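Local coordinates for protein putative adhesin (Bacteroides thetaiotaomicron, PDB 4QDG) that is probably an outer-membrane lipoprotein of the FimB/Mfa2 fimbrial anchor family, acting in cell adhesion, and binds magnesium ions, at residues Met25-Ala30 against Ser269-Asp274; Asp105-Leu110 against Asn186-Gly191; Ile179-Asp184 against Ser222-Met227; Ile253-Met258 against Thr294-Asn299. One frame throughout, in Å; residues are numbered along the deposited sequence.

Contact 1 of 4, residues Met25-Ala30 against Ser269-Asp274; sequences MEYANA and SQEFLD. With MG (magnesium ion), chain D.
M25 and Y27 reach from the loop after strand 15-20 to F272 and E271 on the short helix 269-275, joining two distant parts of a chain that belongs to the transthyretin clan. The better packed part is apolar. M25, a selenomethionine, curls through three successive torsions near -60° to -80° and brings its methyl CE obliquely to the F272 ring, 4.3 Å from CD1. F272 is buried and also leans on L257 and K260 of helix 252-263, while M25 touches Y264 and E276. The looser, more exposed side is polar and wet. Y27 and E271 cross at about a right angle, and their OH and OE2 stay 3.9 Å apart, too far for a direct bond. A water lies in the plane of the Y27 ring at its edge, 2.6 Å from OH, and donates to E271 OE2 at 2.8 Å. The same OE2 forms a salt bridge with R275, which would balance its charge. Next to F272 in the helix, the backbone carbonyl of L273 binds a magnesium ion together with N151 OD1, E276 O and a water, the L273 O to metal distance being 2.2 Å.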
loop_
_atom_site.group_PDB
_atom_site.type_symbol
_atom_site.label_atom_id
_atom_site.label_comp_id
_atom_site.label_asym_id
_atom_site.label_seq_id
_atom_site.Cartn_x
_atom_site.Cartn_y
_atom_site.Cartn_z
HETATM N N MSE A 25 12.149 -0.340 -0.027
HETATM C CA MSE A 25 13.271 -0.441 -0.972
HETATM C C MSE A 25 14.581 0.086 -0.369
HETATM O O MSE A 25 15.662 -0.212 -0.899
HETATM C CB MSE A 25 12.938 0.280 -2.301
HETATM C CG MSE A 25 11.775 -0.353 -3.049
HETATM SE SE MSE A 25 12.062 -2.261 -3.565
HETATM C CE MSE A 25 13.150 -1.990 -5.145
ATOM N N GLU A 26 14.493 0.823 0.760
ATOM C CA GLU A 26 15.651 1.372 1.473
ATOM C C GLU A 26 16.187 0.375 2.471
ATOM O O GLU A 26 17.293 0.564 2.972
ATOM C CB GLU A 26 15.289 2.678 2.198
ATOM C CG GLU A 26 14.927 3.831 1.263
ATOM C CD GLU A 26 13.657 3.674 0.442
ATOM O OE1 GLU A 26 12.578 3.457 1.044
ATOM O OE2 GLU A 26 13.749 3.752 -0.806
ATOM N N TYR A 27 15.406 -0.684 2.770
ATOM C CA TYR A 27 15.739 -1.724 3.752
ATOM C C TYR A 27 16.088 -1.059 5.119
ATOM O O TYR A 27 16.999 -1.488 5.837
ATOM C CB TYR A 27 16.897 -2.615 3.236
ATOM C CG TYR A 27 16.507 -3.570 2.129
ATOM C CD1 TYR A 27 16.380 -3.129 0.811
ATOM C CD2 TYR A 27 16.315 -4.925 2.386
ATOM C CE1 TYR A 27 16.054 -4.011 -0.216
ATOM C CE2 TYR A 27 15.984 -5.814 1.365
ATOM C CZ TYR A 27 15.838 -5.349 0.068
ATOM O OH TYR A 27 15.516 -6.226 -0.940
ATOM N N ALA A 28 15.367 0.025 5.437
ATOM C CA ALA A 28 15.614 0.801 6.633
ATOM C C ALA A 28 14.315 1.201 7.323
ATOM O O ALA A 28 13.342 1.566 6.664
ATOM C CB ALA A 28 16.439 2.045 6.280
ATOM N N ASN A 29 14.327 1.164 8.669
ATOM C CA ASN A 29 13.175 1.469 9.513
ATOM C C ASN A 29 12.677 2.900 9.329
ATOM O O ASN A 29 13.427 3.862 9.466
ATOM C CB ASN A 29 13.465 1.185 10.993
ATOM C CG ASN A 29 12.246 1.278 11.885
ATOM O OD1 ASN A 29 11.099 1.050 11.452
ATOM N ND2 ASN A 29 12.473 1.631 13.154
ATOM N N ALA A 30 11.385 3.018 9.002
ATOM C CA ALA A 30 10.705 4.280 8.783
ATOM C C ALA A 30 9.425 4.332 9.601
ATOM O O ALA A 30 8.564 5.192 9.334
ATOM C CB ALA A 30 10.396 4.438 7.300
ATOM N N SER A 269 8.717 -11.551 -6.467
ATOM C CA SER A 269 7.733 -10.678 -7.123
ATOM C C SER A 269 6.810 -9.972 -6.109
ATOM O O SER A 269 6.656 -8.747 -6.182
ATOM C CB SER A 269 6.918 -11.454 -8.145
ATOM O OG SER A 269 7.743 -11.691 -9.272
ATOM N N GLN A 270 6.262 -10.721 -5.150
ATOM C CA GLN A 270 5.379 -10.174 -4.105
ATOM C C GLN A 270 6.133 -9.199 -3.188
ATOM O O GLN A 270 5.596 -8.144 -2.852
ATOM C CB GLN A 270 4.693 -11.286 -3.275
ATOM C CG GLN A 270 3.515 -10.729 -2.456
ATOM C CD GLN A 270 2.544 -9.914 -3.305
ATOM O OE1 GLN A 270 1.967 -10.407 -4.276
ATOM N NE2 GLN A 270 2.401 -8.632 -3.002
ATOM N N GLU A 271 7.380 -9.534 -2.828
ATOM C CA GLU A 271 8.261 -8.684 -1.995
ATOM C C GLU A 271 8.482 -7.327 -2.647
ATOM O O GLU A 271 8.449 -6.308 -1.960
ATOM C CB GLU A 271 9.607 -9.371 -1.735
ATOM C CG GLU A 271 10.584 -8.512 -0.939
ATOM C CD GLU A 271 11.848 -9.197 -0.457
ATOM O OE1 GLU A 271 12.074 -10.369 -0.825
ATOM O OE2 GLU A 271 12.621 -8.558 0.290
ATOM N N PHE A 272 8.741 -7.324 -3.958
ATOM C CA PHE A 272 8.915 -6.125 -4.785
ATOM C C PHE A 272 7.612 -5.303 -4.763
ATOM O O PHE A 272 7.650 -4.081 -4.532
ATOM C CB PHE A 272 9.299 -6.544 -6.235
ATOM C CG PHE A 272 9.336 -5.425 -7.242
ATOM C CD1 PHE A 272 10.385 -4.511 -7.253
ATOM C CD2 PHE A 272 8.301 -5.262 -8.164
ATOM C CE1 PHE A 272 10.409 -3.455 -8.176
ATOM C CE2 PHE A 272 8.328 -4.215 -9.083
ATOM C CZ PHE A 272 9.390 -3.328 -9.090
ATOM N N LEU A 273 6.460 -5.977 -4.966
ATOM C CA LEU A 273 5.162 -5.282 -4.956
ATOM C C LEU A 273 4.808 -4.735 -3.573
ATOM O O LEU A 273 4.078 -3.738 -3.496
ATOM C CB LEU A 273 4.035 -6.170 -5.457
ATOM C CG LEU A 273 4.144 -6.660 -6.902
ATOM C CD1 LEU A 273 3.163 -7.803 -7.140
ATOM C CD2 LEU A 273 3.924 -5.496 -7.906
ATOM N N ASP A 274 5.335 -5.375 -2.482
ATOM C CA ASP A 274 5.095 -4.885 -1.121
ATOM C C ASP A 274 6.127 -3.856 -0.699
ATOM O O ASP A 274 5.732 -2.855 -0.120
ATOM C CB ASP A 274 5.052 -6.011 -0.083
ATOM C CG ASP A 274 4.009 -7.071 -0.307
ATOM O OD1 ASP A 274 2.889 -6.716 -0.702
ATOM O OD2 ASP A 274 4.300 -8.267 -0.018
HETATM MG MG MG D . 3.640 -1.775 -2.540
HETATM O O HOH W 1 15.298 -8.810 -0.494
HETATM O O HOH W 2 3.017 -1.179 -0.563
#

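Contact 2 of 4, residues Asp105-Leu110 against Asn186-Gly191; sequences DLQVEL and NLLENG
This is a thin surface contact between side chains of strand 107-110, Q107 and E109, and two residues, L188 and N190, of the loop that leads from strand 180-181 to strand 193-195. The two segments are not direct neighbours: strand 180-181 runs between them, pairing its backbone with V108 on one flank and with L188 on the other, and Q107 and L188 keep their CA atoms 9.1 Å apart. Side chains therefore bridge the gap beside L180, which touches Q107, E109 and N190. With CG set beside the backbone N (chi1 -70°) and the chain extended beyond it, Q107 crosses L188 at about a right angle; the methyl CD1 of L188 meets the amide, 3.4 Å from Q107 NE2 and 3.8 Å from Q107 CD. The second meeting is looser. E109 OE2 and N190 ND2 are 3.9 Å apart, with carboxylate and amide planes turned 63°, and the stronger tie of E109 is a salt bridge from OE1 to K94 on strand 91-94. D177 holds the loop by accepting from the backbone N of N190 and of G191. The arrangement is that of a small three-stranded antiparallel sheet, 91-94, 107-110 and 180-181, with a loop laid along its edge strand.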
loop_
_atom_site.group_PDB
_atom_site.type_symbol
_atom_site.label_atom_id
_atom_site.label_comp_id
_atom_site.label_asym_id
_atom_site.label_seq_id
_atom_site.Cartn_x
_atom_site.Cartn_y
_atom_site.Cartn_z
ATOM N N ASP A 105 -10.600 -14.798 12.586
ATOM C CA ASP A 105 -11.888 -14.167 12.279
ATOM C C ASP A 105 -11.735 -12.695 11.868
ATOM O O ASP A 105 -12.702 -12.064 11.427
ATOM C CB ASP A 105 -12.848 -14.304 13.482
ATOM C CG ASP A 105 -13.130 -15.754 13.855
ATOM O OD1 ASP A 105 -13.434 -16.555 12.941
ATOM O OD2 ASP A 105 -12.986 -16.099 15.044
ATOM N N LEU A 106 -10.546 -12.149 11.977
ATOM C CA LEU A 106 -10.378 -10.771 11.597
ATOM C C LEU A 106 -10.212 -10.578 10.080
ATOM O O LEU A 106 -9.569 -11.364 9.369
ATOM C CB LEU A 106 -9.206 -10.140 12.355
ATOM C CG LEU A 106 -9.105 -8.617 12.363
ATOM C CD1 LEU A 106 -10.469 -7.933 12.662
ATOM C CD2 LEU A 106 -8.066 -8.187 13.345
ATOM N N GLN A 107 -10.889 -9.529 9.610
ATOM C CA GLN A 107 -10.878 -8.963 8.288
ATOM C C GLN A 107 -10.744 -7.456 8.413
ATOM O O GLN A 107 -11.239 -6.887 9.394
ATOM C CB GLN A 107 -12.153 -9.317 7.520
ATOM C CG GLN A 107 -12.242 -10.779 7.144
ATOM C CD GLN A 107 -13.430 -11.096 6.287
ATOM O OE1 GLN A 107 -14.245 -10.240 5.929
ATOM N NE2 GLN A 107 -13.558 -12.352 5.943
ATOM N N VAL A 108 -10.070 -6.820 7.426
ATOM C CA VAL A 108 -9.903 -5.375 7.259
ATOM C C VAL A 108 -10.387 -5.041 5.841
ATOM O O VAL A 108 -9.962 -5.665 4.861
ATOM C CB VAL A 108 -8.457 -4.876 7.551
ATOM C CG1 VAL A 108 -8.231 -3.432 7.113
ATOM C CG2 VAL A 108 -8.139 -5.030 9.023
ATOM N N GLU A 109 -11.291 -4.070 5.738
ATOM C CA GLU A 109 -11.830 -3.644 4.458
ATOM C C GLU A 109 -11.660 -2.156 4.270
ATOM O O GLU A 109 -11.721 -1.413 5.239
ATOM C CB GLU A 109 -13.324 -4.003 4.372
ATOM C CG GLU A 109 -13.827 -4.094 2.935
ATOM C CD GLU A 109 -15.328 -4.161 2.735
ATOM O OE1 GLU A 109 -16.001 -4.912 3.479
ATOM O OE2 GLU A 109 -15.824 -3.490 1.799
ATOM N N LEU A 110 -11.477 -1.712 3.011
ATOM C CA LEU A 110 -11.444 -0.279 2.715
ATOM C C LEU A 110 -12.841 0.302 2.901
ATOM O O LEU A 110 -13.830 -0.317 2.503
ATOM C CB LEU A 110 -10.959 -0.019 1.274
ATOM C CG LEU A 110 -10.833 1.455 0.832
ATOM C CD1 LEU A 110 -9.529 2.076 1.307
ATOM C CD2 LEU A 110 -10.939 1.594 -0.665
ATOM N N ASN A 186 -3.655 -11.534 3.471
ATOM C CA ASN A 186 -3.890 -11.903 2.082
ATOM C C ASN A 186 -5.210 -11.243 1.594
ATOM O O ASN A 186 -6.090 -10.933 2.415
ATOM C CB ASN A 186 -3.962 -13.446 1.939
ATOM C CG ASN A 186 -3.894 -13.961 0.496
ATOM O OD1 ASN A 186 -3.604 -13.217 -0.460
ATOM N ND2 ASN A 186 -4.151 -15.259 0.301
ATOM N N LEU A 187 -5.355 -11.040 0.268
ATOM C CA LEU A 187 -6.585 -10.455 -0.262
ATOM C C LEU A 187 -7.667 -11.499 -0.388
ATOM O O LEU A 187 -7.385 -12.652 -0.716
ATOM C CB LEU A 187 -6.370 -9.782 -1.641
ATOM C CG LEU A 187 -5.404 -8.605 -1.675
ATOM C CD1 LEU A 187 -5.017 -8.271 -3.105
ATOM C CD2 LEU A 187 -5.950 -7.368 -0.869
ATOM N N LEU A 188 -8.914 -11.079 -0.135
ATOM C CA LEU A 188 -10.113 -11.900 -0.273
ATOM C C LEU A 188 -10.969 -11.375 -1.420
ATOM O O LEU A 188 -11.271 -10.192 -1.430
ATOM C CB LEU A 188 -10.929 -11.885 1.023
ATOM C CG LEU A 188 -10.408 -12.694 2.206
ATOM C CD1 LEU A 188 -11.281 -12.450 3.414
ATOM C CD2 LEU A 188 -10.398 -14.203 1.917
ATOM N N GLU A 189 -11.407 -12.240 -2.344
ATOM C CA GLU A 189 -12.250 -11.835 -3.483
ATOM C C GLU A 189 -13.560 -11.202 -2.985
ATOM O O GLU A 189 -14.301 -11.828 -2.232
ATOM C CB GLU A 189 -12.507 -13.024 -4.418
ATOM C CG GLU A 189 -12.979 -12.591 -5.794
ATOM C CD GLU A 189 -12.996 -13.651 -6.881
ATOM O OE1 GLU A 189 -12.479 -14.768 -6.646
ATOM O OE2 GLU A 189 -13.536 -13.363 -7.972
ATOM N N ASN A 190 -13.804 -9.935 -3.355
ATOM C CA ASN A 190 -14.947 -9.172 -2.852
ATOM C C ASN A 190 -15.688 -8.399 -3.966
ATOM O O ASN A 190 -16.694 -7.731 -3.700
ATOM C CB ASN A 190 -14.439 -8.195 -1.774
ATOM C CG ASN A 190 -15.531 -7.575 -0.930
ATOM O OD1 ASN A 190 -16.314 -8.262 -0.276
ATOM N ND2 ASN A 190 -15.644 -6.267 -0.969
ATOM N N GLY A 191 -15.213 -8.530 -5.195
ATOM C CA GLY A 191 -15.775 -7.837 -6.348
ATOM C C GLY A 191 -14.892 -6.661 -6.747
ATOM O O GLY A 191 -14.289 -5.983 -5.893
#

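Contact 3 of 4, residues Ile179-Asp184 against Ser222-Met227; sequences ILFSYD and STSRLM
F181 turns the edge of its ring to R225, while S224 meets it obliquely. Its CE2 and CZ carbons meet R225 CB near the ring plane, with CE2 3.7 Å from CB. From there the arginine runs out extended as far as NE, its CD 4.0 Å from F181 CE2, and its guanidinium ends only 16° from parallel to the ring without stacking on it. With chi1 -179°, S224 OG is swung anti to the backbone N and lies 3.2 Å from F181 CZ, while N178 O is its hydrogen-bond partner. These buried side chains fill the space between the edge strand 180-181 of a three-stranded antiparallel sheet and the end of strand 213-223, which pairs with strand 140-159 in the larger sheet system of this transthyretin-clan protein. The turn after strand 213-223 also borders a magnesium site: S224 O accepts from ND2 of the metal ligand N151 as well as from T223 OG1, the latter on a lone pair in the carbonyl plane at 3.0 Å. R225 is clamped several ways. D274 takes its NE in a salt bridge, M227 CE sits 3.6 Å above the plane on one guanidinium face, offset toward the rim, and a water in the guanidinium plane joins R225 NH1 to D184 O.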
loop_
_atom_site.group_PDB
_atom_site.type_symbol
_atom_site.label_atom_id
_atom_site.label_comp_id
_atom_site.label_asym_id
_atom_site.label_seq_id
_atom_site.Cartn_x
_atom_site.Cartn_y
_atom_site.Cartn_z
ATOM N N ILE A 179 -9.712 -4.733 -1.908
ATOM C CA ILE A 179 -10.069 -3.872 -0.776
ATOM C C ILE A 179 -10.473 -4.666 0.489
ATOM O O ILE A 179 -10.766 -4.040 1.514
ATOM C CB ILE A 179 -11.140 -2.814 -1.138
ATOM C CG1 ILE A 179 -12.525 -3.432 -1.393
ATOM C CG2 ILE A 179 -10.660 -1.906 -2.266
ATOM C CD1 ILE A 179 -13.661 -2.516 -0.994
ATOM N N LEU A 180 -10.451 -6.015 0.429
ATOM C CA LEU A 180 -10.769 -6.876 1.569
ATOM C C LEU A 180 -9.578 -7.764 1.911
ATOM O O LEU A 180 -9.106 -8.518 1.061
ATOM C CB LEU A 180 -12.024 -7.732 1.296
ATOM C CG LEU A 180 -12.537 -8.605 2.461
ATOM C CD1 LEU A 180 -12.996 -7.749 3.656
ATOM C CD2 LEU A 180 -13.691 -9.532 1.998
ATOM N N PHE A 181 -9.098 -7.659 3.154
ATOM C CA PHE A 181 -7.979 -8.460 3.653
ATOM C C PHE A 181 -8.451 -9.523 4.637
ATOM O O PHE A 181 -9.257 -9.215 5.517
ATOM C CB PHE A 181 -6.933 -7.572 4.363
ATOM C CG PHE A 181 -6.221 -6.564 3.505
ATOM C CD1 PHE A 181 -6.752 -5.291 3.311
ATOM C CD2 PHE A 181 -4.983 -6.860 2.937
ATOM C CE1 PHE A 181 -6.076 -4.350 2.528
ATOM C CE2 PHE A 181 -4.301 -5.910 2.164
ATOM C CZ PHE A 181 -4.843 -4.658 1.979
ATOM N N SER A 182 -7.900 -10.753 4.546
ATOM C CA SER A 182 -8.146 -11.777 5.563
ATOM C C SER A 182 -7.163 -11.534 6.719
ATOM O O SER A 182 -6.310 -10.645 6.618
ATOM C CB SER A 182 -8.024 -13.200 5.015
ATOM O OG SER A 182 -6.828 -13.410 4.288
ATOM N N TYR A 183 -7.235 -12.373 7.771
ATOM C CA TYR A 183 -6.443 -12.279 8.995
ATOM C C TYR A 183 -4.932 -12.306 8.746
ATOM O O TYR A 183 -4.198 -11.709 9.525
ATOM C CB TYR A 183 -6.841 -13.401 9.979
ATOM C CG TYR A 183 -6.463 -14.803 9.529
ATOM C CD1 TYR A 183 -7.326 -15.565 8.728
ATOM C CD2 TYR A 183 -5.259 -15.386 9.932
ATOM C CE1 TYR A 183 -6.980 -16.861 8.319
ATOM C CE2 TYR A 183 -4.896 -16.668 9.513
ATOM C CZ TYR A 183 -5.765 -17.410 8.725
ATOM O OH TYR A 183 -5.370 -18.678 8.367
ATOM N N ASP A 184 -4.476 -13.010 7.700
ATOM C CA ASP A 184 -3.060 -13.186 7.370
ATOM C C ASP A 184 -2.562 -12.141 6.362
ATOM O O ASP A 184 -1.488 -12.321 5.789
ATOM C CB ASP A 184 -2.830 -14.615 6.823
ATOM C CG ASP A 184 -3.676 -15.010 5.611
ATOM O OD1 ASP A 184 -4.534 -14.212 5.202
ATOM O OD2 ASP A 184 -3.415 -16.081 5.029
ATOM N N SER A 222 -4.266 6.203 -5.817
ATOM C CA SER A 222 -3.936 5.630 -4.519
ATOM C C SER A 222 -4.740 4.326 -4.355
ATOM O O SER A 222 -5.954 4.340 -4.481
ATOM C CB SER A 222 -4.259 6.657 -3.426
ATOM O OG SER A 222 -4.059 6.139 -2.129
ATOM N N THR A 223 -4.056 3.192 -4.176
ATOM C CA THR A 223 -4.746 1.895 -4.150
ATOM C C THR A 223 -4.374 1.068 -2.931
ATOM O O THR A 223 -3.431 1.384 -2.199
ATOM C CB THR A 223 -4.398 1.064 -5.431
ATOM O OG1 THR A 223 -3.078 0.524 -5.322
ATOM C CG2 THR A 223 -4.538 1.864 -6.766
ATOM N N SER A 224 -5.078 -0.046 -2.769
ATOM C CA SER A 224 -4.794 -1.014 -1.723
ATOM C C SER A 224 -3.651 -1.952 -2.247
ATOM O O SER A 224 -2.939 -1.591 -3.194
ATOM C CB SER A 224 -6.077 -1.758 -1.346
ATOM O OG SER A 224 -5.893 -2.711 -0.321
ATOM N N ARG A 225 -3.469 -3.125 -1.632
ATOM C CA ARG A 225 -2.351 -4.029 -1.923
ATOM C C ARG A 225 -2.317 -4.581 -3.368
ATOM O O ARG A 225 -3.323 -5.055 -3.920
ATOM C CB ARG A 225 -2.319 -5.182 -0.911
ATOM C CG ARG A 225 -0.990 -5.883 -0.834
ATOM C CD ARG A 225 -0.996 -7.037 0.124
ATOM N NE ARG A 225 0.302 -7.725 0.147
ATOM C CZ ARG A 225 0.532 -8.857 0.803
ATOM N NH1 ARG A 225 -0.448 -9.460 1.467
ATOM N NH2 ARG A 225 1.736 -9.413 0.776
ATOM N N LEU A 226 -1.120 -4.512 -3.954
ATOM C CA LEU A 226 -0.800 -5.059 -5.272
ATOM C C LEU A 226 -0.249 -6.475 -5.076
ATOM O O LEU A 226 0.773 -6.653 -4.404
ATOM C CB LEU A 226 0.214 -4.176 -5.988
ATOM C CG LEU A 226 -0.256 -2.763 -6.359
ATOM C CD1 LEU A 226 0.933 -1.931 -6.920
ATOM C CD2 LEU A 226 -1.463 -2.833 -7.335
HETATM N N MSE A 227 -0.981 -7.493 -5.558
HETATM C CA MSE A 227 -0.594 -8.892 -5.420
HETATM C C MSE A 227 -0.685 -9.666 -6.715
HETATM O O MSE A 227 -1.640 -9.502 -7.462
HETATM C CB MSE A 227 -1.494 -9.628 -4.396
HETATM C CG MSE A 227 -1.368 -9.110 -2.983
HETATM SE SE MSE A 227 -2.054 -10.360 -1.658
HETATM C CE MSE A 227 -0.488 -11.675 -1.551
HETATM O O HOH W 3 0.118 -12.004 3.236
#

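Contact 4 of 4, residues Ile253-Met258 against Thr294-Asn299; sequences INYLLM and TYIKIN
I296 and I298 turn their branches differently to meet Y255 and L256. In I296, chi1 of 60° sets CG1 between the backbone N and the carbonyl carbon and carries CD1 to the tyrosine; in I298, chi1 of -50° turns CG1 anti to the carbonyl carbon, leaving CG2 for the leucine. The motif is a helix packed across a beta sheet: the 253-258 segment of helix 252-263 lies over strand 295-298, the middle strand of an antiparallel run with 278-285 and 301-304. The two axes cross at -81° and come within 9.2 Å. I296 CD1 reaches the Y255 ring at its edge, in the ring plane, 3.7 Å from CD2, the side chains crossing at about a right angle. L256 and I298 also cross nearly square, with methyl CD2 of the leucine 4.1 Å from CG2. I298 CD1 lies against the backbone carbonyl of Y255, although the modelled 3.0 Å to its O is short enough to be doubtful. That oxygen also accepts the backbone N-H of M258. W291 and I305 add to the apolar surroundings of Y255, whose ring takes selenomethionine M258 over one face, with CE offset toward the rim and 3.9 Å above the plane.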
loop_
_atom_site.group_PDB
_atom_site.type_symbol
_atom_site.label_atom_id
_atom_site.label_comp_id
_atom_site.label_asym_id
_atom_site.label_seq_id
_atom_site.Cartn_x
_atom_site.Cartn_y
_atom_site.Cartn_z
ATOM N N ILE A 253 0.177 -5.164 -12.934
ATOM C CA ILE A 253 1.151 -5.919 -12.147
ATOM C C ILE A 253 2.280 -6.482 -13.045
ATOM O O ILE A 253 3.468 -6.330 -12.709
ATOM C CB ILE A 253 0.464 -6.987 -11.272
ATOM C CG1 ILE A 253 -0.363 -6.263 -10.193
ATOM C CG2 ILE A 253 1.492 -7.927 -10.650
ATOM C CD1 ILE A 253 -0.639 -6.941 -9.016
ATOM N N ASN A 254 1.915 -7.017 -14.205
ATOM C CA ASN A 254 2.850 -7.523 -15.210
ATOM C C ASN A 254 3.820 -6.451 -15.688
ATOM O O ASN A 254 5.001 -6.737 -15.856
ATOM C CB ASN A 254 2.088 -8.066 -16.423
ATOM C CG ASN A 254 1.305 -9.324 -16.150
ATOM O OD1 ASN A 254 1.056 -9.722 -15.007
ATOM N ND2 ASN A 254 0.835 -9.939 -17.209
ATOM N N TYR A 255 3.319 -5.223 -15.885
ATOM C CA TYR A 255 4.108 -4.085 -16.352
ATOM C C TYR A 255 5.068 -3.660 -15.258
ATOM O O TYR A 255 6.231 -3.512 -15.560
ATOM C CB TYR A 255 3.189 -2.933 -16.825
ATOM C CG TYR A 255 2.832 -3.052 -18.290
ATOM C CD1 TYR A 255 2.034 -4.100 -18.751
ATOM C CD2 TYR A 255 3.386 -2.191 -19.234
ATOM C CE1 TYR A 255 1.763 -4.262 -20.110
ATOM C CE2 TYR A 255 3.156 -2.369 -20.598
ATOM C CZ TYR A 255 2.320 -3.391 -21.031
ATOM O OH TYR A 255 2.042 -3.533 -22.372
ATOM N N LEU A 256 4.643 -3.649 -13.985
ATOM C CA LEU A 256 5.552 -3.258 -12.885
ATOM C C LEU A 256 6.646 -4.292 -12.675
ATOM O O LEU A 256 7.764 -3.937 -12.327
ATOM C CB LEU A 256 4.817 -3.011 -11.546
ATOM C CG LEU A 256 3.694 -1.982 -11.533
ATOM C CD1 LEU A 256 3.002 -1.992 -10.191
ATOM C CD2 LEU A 256 4.198 -0.597 -11.874
ATOM N N LEU A 257 6.305 -5.571 -12.877
ATOM C CA LEU A 257 7.240 -6.670 -12.716
ATOM C C LEU A 257 8.270 -6.654 -13.862
ATOM O O LEU A 257 9.301 -7.289 -13.702
ATOM C CB LEU A 257 6.499 -8.031 -12.611
ATOM C CG LEU A 257 5.662 -8.283 -11.328
ATOM C CD1 LEU A 257 4.888 -9.605 -11.423
ATOM C CD2 LEU A 257 6.517 -8.244 -10.053
HETATM N N MSE A 258 8.041 -5.883 -14.967
HETATM C CA MSE A 258 9.072 -5.747 -16.022
HETATM C C MSE A 258 10.227 -4.882 -15.469
HETATM O O MSE A 258 11.361 -5.047 -15.905
HETATM C CB MSE A 258 8.546 -5.160 -17.348
HETATM C CG MSE A 258 7.539 -6.016 -18.066
HETATM SE SE MSE A 258 6.575 -4.922 -19.425
HETATM C CE MSE A 258 5.154 -6.315 -19.945
ATOM N N THR A 294 6.162 0.707 -27.357
ATOM C CA THR A 294 7.548 0.241 -27.516
ATOM C C THR A 294 8.302 0.254 -26.167
ATOM O O THR A 294 8.647 -0.809 -25.636
ATOM C CB THR A 294 8.264 1.051 -28.583
ATOM O OG1 THR A 294 8.273 2.424 -28.206
ATOM C CG2 THR A 294 7.638 0.880 -29.980
ATOM N N TYR A 295 8.532 1.457 -25.615
ATOM C CA TYR A 295 9.229 1.710 -24.349
ATOM C C TYR A 295 8.430 2.630 -23.465
ATOM O O TYR A 295 7.796 3.571 -23.950
ATOM C CB TYR A 295 10.604 2.356 -24.584
ATOM C CG TYR A 295 11.564 1.526 -25.401
ATOM C CD1 TYR A 295 11.523 1.545 -26.791
ATOM C CD2 TYR A 295 12.530 0.740 -24.785
ATOM C CE1 TYR A 295 12.397 0.768 -27.551
ATOM C CE2 TYR A 295 13.415 -0.036 -25.532
ATOM C CZ TYR A 295 13.352 -0.012 -26.919
ATOM O OH TYR A 295 14.236 -0.774 -27.646
ATOM N N ILE A 296 8.450 2.346 -22.171
ATOM C CA ILE A 296 7.838 3.162 -21.120
ATOM C C ILE A 296 8.895 3.399 -20.024
ATOM O O ILE A 296 9.987 2.820 -20.060
ATOM C CB ILE A 296 6.511 2.560 -20.540
ATOM C CG1 ILE A 296 6.724 1.169 -19.904
ATOM C CG2 ILE A 296 5.362 2.574 -21.585
ATOM C CD1 ILE A 296 5.630 0.740 -18.899
ATOM N N LYS A 297 8.585 4.259 -19.078
ATOM C CA LYS A 297 9.431 4.481 -17.932
ATOM C C LYS A 297 8.705 4.015 -16.712
ATOM O O LYS A 297 7.545 4.367 -16.536
ATOM C CB LYS A 297 9.853 5.947 -17.794
ATOM C CG LYS A 297 11.223 6.215 -18.368
ATOM C CD LYS A 297 11.589 7.667 -18.248
ATOM C CE LYS A 297 13.049 7.838 -17.957
ATOM N NZ LYS A 297 13.562 9.120 -18.495
ATOM N N ILE A 298 9.359 3.160 -15.898
ATOM C CA ILE A 298 8.802 2.729 -14.615
ATOM C C ILE A 298 9.798 3.167 -13.569
ATOM O O ILE A 298 10.966 2.813 -13.681
ATOM C CB ILE A 298 8.439 1.235 -14.515
ATOM C CG1 ILE A 298 7.589 0.798 -15.716
ATOM C CG2 ILE A 298 7.736 0.966 -13.177
ATOM C CD1 ILE A 298 7.196 -0.649 -15.734
ATOM N N ASN A 299 9.356 3.970 -12.583
ATOM C CA ASN A 299 10.193 4.491 -11.496
ATOM C C ASN A 299 11.514 5.067 -12.026
ATOM O O ASN A 299 12.582 4.807 -11.482
ATOM C CB ASN A 299 10.422 3.420 -10.406
ATOM C CG ASN A 299 9.132 3.001 -9.735
ATOM O OD1 ASN A 299 8.082 3.569 -9.975
ATOM N ND2 ASN A 299 9.160 1.982 -8.921
#

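How the contacts relate
From the N terminus, 25-30 opens contact 1, the longest loop, which closes only at helix 269-275. Within that loop, 105-110 opens contact 2 and 179-184 opens contact 3; 186-191 then closes contact 2 and 222-227 closes contact 3, so these two cross. They share a sheet, strands 107-110 and 180-181 being neighbours in it. Contact 4 starts at 253-258, after both have closed, and ends at 294-299, crossing contact 1. The salt bridge between D274 and R225 ties contact 1 to contact 3 beside a magnesium ion, F272 packs on the helix of contact 4, and I253 and L226 join contacts 3 and 4. Contact 2 touches neither 1 nor 4.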